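Local coordinates for uncharacterized protein (Bacteroides caccae, PDB 3NO2) that is of unknown function but folds as a six-bladed beta-propeller, with sequence similarity to the Mal s 1 allergenic protein-like family, at residues Ser3-Leu8 against Ile20-Lys25. Residues are numbered along the deposited sequence; the frame is centred on the assembly and turned at random.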
loop_
_atom_site.group_PDB
_atom_site.type_symbol
_atom_site.label_atom_id
_atom_site.label_comp_id
_atom_site.label_asym_id
_atom_site.label_seq_id
_atom_site.Cartn_x
_atom_site.Cartn_y
_atom_site.Cartn_z
ATOM N N SER A 3 -2.380 16.825 19.151
ATOM C CA SER A 3 -2.937 17.502 17.939
ATOM C C SER A 3 -3.750 16.506 17.113
ATOM O O SER A 3 -3.579 15.284 17.276
ATOM C CB SER A 3 -1.807 18.082 17.087
ATOM N N PRO A 4 -4.629 17.012 16.226
ATOM C CA PRO A 4 -5.372 16.117 15.324
ATOM C C PRO A 4 -4.420 15.207 14.541
ATOM O O PRO A 4 -3.331 15.633 14.135
ATOM C CB PRO A 4 -6.102 17.076 14.371
ATOM C CG PRO A 4 -6.263 18.310 15.150
ATOM C CD PRO A 4 -4.967 18.422 15.959
ATOM N N GLN A 5 -4.845 13.979 14.375
ATOM C CA GLN A 5 -4.171 13.042 13.511
ATOM C C GLN A 5 -4.195 13.589 12.077
ATOM O O GLN A 5 -5.206 14.126 11.617
ATOM C CB GLN A 5 -4.878 11.687 13.610
ATOM C CG GLN A 5 -4.791 11.025 15.029
ATOM C CD GLN A 5 -5.914 10.006 15.291
ATOM O OE1 GLN A 5 -5.794 8.821 14.950
ATOM N NE2 GLN A 5 -7.014 10.468 15.886
ATOM N N HIS A 6 -3.078 13.443 11.378
ATOM C CA HIS A 6 -3.000 13.723 9.962
ATOM C C HIS A 6 -2.667 12.434 9.212
ATOM O O HIS A 6 -1.997 11.543 9.734
ATOM C CB HIS A 6 -1.947 14.794 9.676
ATOM C CG HIS A 6 -2.378 16.158 10.112
ATOM N ND1 HIS A 6 -2.468 16.507 11.445
ATOM C CD2 HIS A 6 -2.854 17.205 9.412
ATOM C CE1 HIS A 6 -2.925 17.750 11.526
ATOM N NE2 HIS A 6 -3.167 18.200 10.312
ATOM N N LEU A 7 -3.170 12.369 7.981
ATOM C CA LEU A 7 -3.079 11.172 7.139
ATOM C C LEU A 7 -2.550 11.546 5.779
ATOM O O LEU A 7 -3.123 12.369 5.080
ATOM C CB LEU A 7 -4.440 10.510 6.989
ATOM C CG LEU A 7 -5.079 10.071 8.289
ATOM C CD1 LEU A 7 -6.585 9.739 8.053
ATOM C CD2 LEU A 7 -4.359 8.917 8.957
ATOM N N LEU A 8 -1.433 10.960 5.428
ATOM C CA LEU A 8 -0.831 11.073 4.088
ATOM C C LEU A 8 -1.528 10.030 3.198
ATOM O O LEU A 8 -1.601 8.873 3.581
ATOM C CB LEU A 8 0.672 10.823 4.156
ATOM C CG LEU A 8 1.475 10.811 2.868
ATOM C CD1 LEU A 8 1.487 12.187 2.195
ATOM C CD2 LEU A 8 2.889 10.275 3.120
ATOM N N ILE A 20 -4.327 14.931 4.898
ATOM C CA ILE A 20 -5.676 15.223 5.378
ATOM C C ILE A 20 -5.619 15.304 6.909
ATOM O O ILE A 20 -5.040 14.456 7.586
ATOM C CB ILE A 20 -6.629 14.126 4.919
ATOM C CG1 ILE A 20 -6.750 14.193 3.378
ATOM C CG2 ILE A 20 -8.027 14.265 5.565
ATOM C CD1 ILE A 20 -7.540 13.050 2.717
ATOM N N ASN A 21 -6.251 16.348 7.445
ATOM C CA ASN A 21 -6.533 16.417 8.882
ATOM C C ASN A 21 -7.704 15.485 9.160
ATOM O O ASN A 21 -8.792 15.663 8.606
ATOM C CB ASN A 21 -6.891 17.875 9.237
ATOM C CG ASN A 21 -7.313 18.065 10.688
ATOM O OD1 ASN A 21 -8.015 17.254 11.267
ATOM N ND2 ASN A 21 -6.865 19.199 11.291
ATOM N N LYS A 22 -7.444 14.409 9.879
ATOM C CA LYS A 22 -8.451 13.364 10.075
ATOM C C LYS A 22 -9.753 13.918 10.702
ATOM O O LYS A 22 -10.853 13.538 10.308
ATOM C CB LYS A 22 -7.900 12.248 10.928
ATOM C CG LYS A 22 -8.871 11.092 11.135
ATOM C CD LYS A 22 -8.349 10.010 12.075
ATOM C CE LYS A 22 -9.329 8.879 12.195
ATOM N NZ LYS A 22 -8.837 7.809 13.102
ATOM N N ASP A 23 -9.602 14.787 11.671
ATOM C CA ASP A 23 -10.727 15.299 12.431
ATOM C C ASP A 23 -11.613 16.199 11.604
ATOM O O ASP A 23 -12.839 16.047 11.630
ATOM C CB ASP A 23 -10.231 16.096 13.636
ATOM C CG ASP A 23 -9.633 15.214 14.735
ATOM O OD1 ASP A 23 -9.761 13.966 14.696
ATOM O OD2 ASP A 23 -9.068 15.800 15.674
ATOM N N THR A 24 -11.022 17.124 10.862
ATOM C CA THR A 24 -11.777 18.023 10.012
ATOM C C THR A 24 -12.136 17.452 8.637
ATOM O O THR A 24 -13.030 17.961 7.952
ATOM C CB THR A 24 -11.063 19.350 9.823
ATOM O OG1 THR A 24 -9.889 19.088 9.032
ATOM C CG2 THR A 24 -10.667 20.022 11.162
ATOM N N LYS A 25 -11.425 16.389 8.249
ATOM C CA LYS A 25 -11.551 15.789 6.915
ATOM C C LYS A 25 -11.117 16.752 5.806
ATOM O O LYS A 25 -11.539 16.582 4.667
ATOM C CB LYS A 25 -12.910 15.186 6.652
ATOM C CG LYS A 25 -13.404 14.202 7.695
ATOM C CD LYS A 25 -14.708 13.535 7.289
ATOM C CE LYS A 25 -15.349 12.638 8.305
ATOM N NZ LYS A 25 -16.591 12.042 7.764
HETATM O O HOH W 1 -7.240 13.032 15.677
HETATM O O HOH W 2 -9.224 9.169 15.674
HETATM O O HOH W 3 -4.275 20.676 10.139
#
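Gln5 and Lys22 run side by side and point the same way, amide against aliphatic chain. Lys22 CG is anti to its backbone N (chi1 -178°) and the rest of the chain is fully extended, with CD 4.0 Å from Gln5 CD. Water 2 joins the two tips, accepting from Gln5 NE2 and from Lys22 NZ. The ammonium group's main partner is Glu248, by a salt bridge; Tyr227 OH also bonds to it, and Trp257 adds a cation-pi contact. Leu7 CD1 rests on the root of the same lysine, 4.0 Å from Lys22 CB.

His6 and Asn21, a non-hydrogen-bonded antiparallel pair, put their side chains on the face opposite to Leu7 and Ile20. Asn21 CA sits over the imidazole face, 4.2 Å from the ring centroid, while ring and amide planes are turned 55° apart. Water 3 lies at the ring edge, in plane, 2.7 Å from His6 NE2, and accepts from Asn21 ND2. Asn21 OD1 instead accepts from Thr24 N, which stands above the carbonyl plane, closing an Asx motif that pins the turn. Pro4 CB packs 3.5 Å from Asp23 OD2, and Asp23 OD1 takes a bond from water 1, which also accepts from Gln5 N and NE2.

Along the backbone, Leu7 and Ile20 form the hydrogen-bonded pair, exchanging two N-H...O bonds, and Lys22 N reaches Gln5 O at 2.8 Å just beyond the last strand pair. This is the open end of the antiparallel hairpin of strands 6-10 and 16-21, in a four-stranded blade that strand 270-274 completes beside strand 6-10, joining both chain termini in one blade of the beta-propeller.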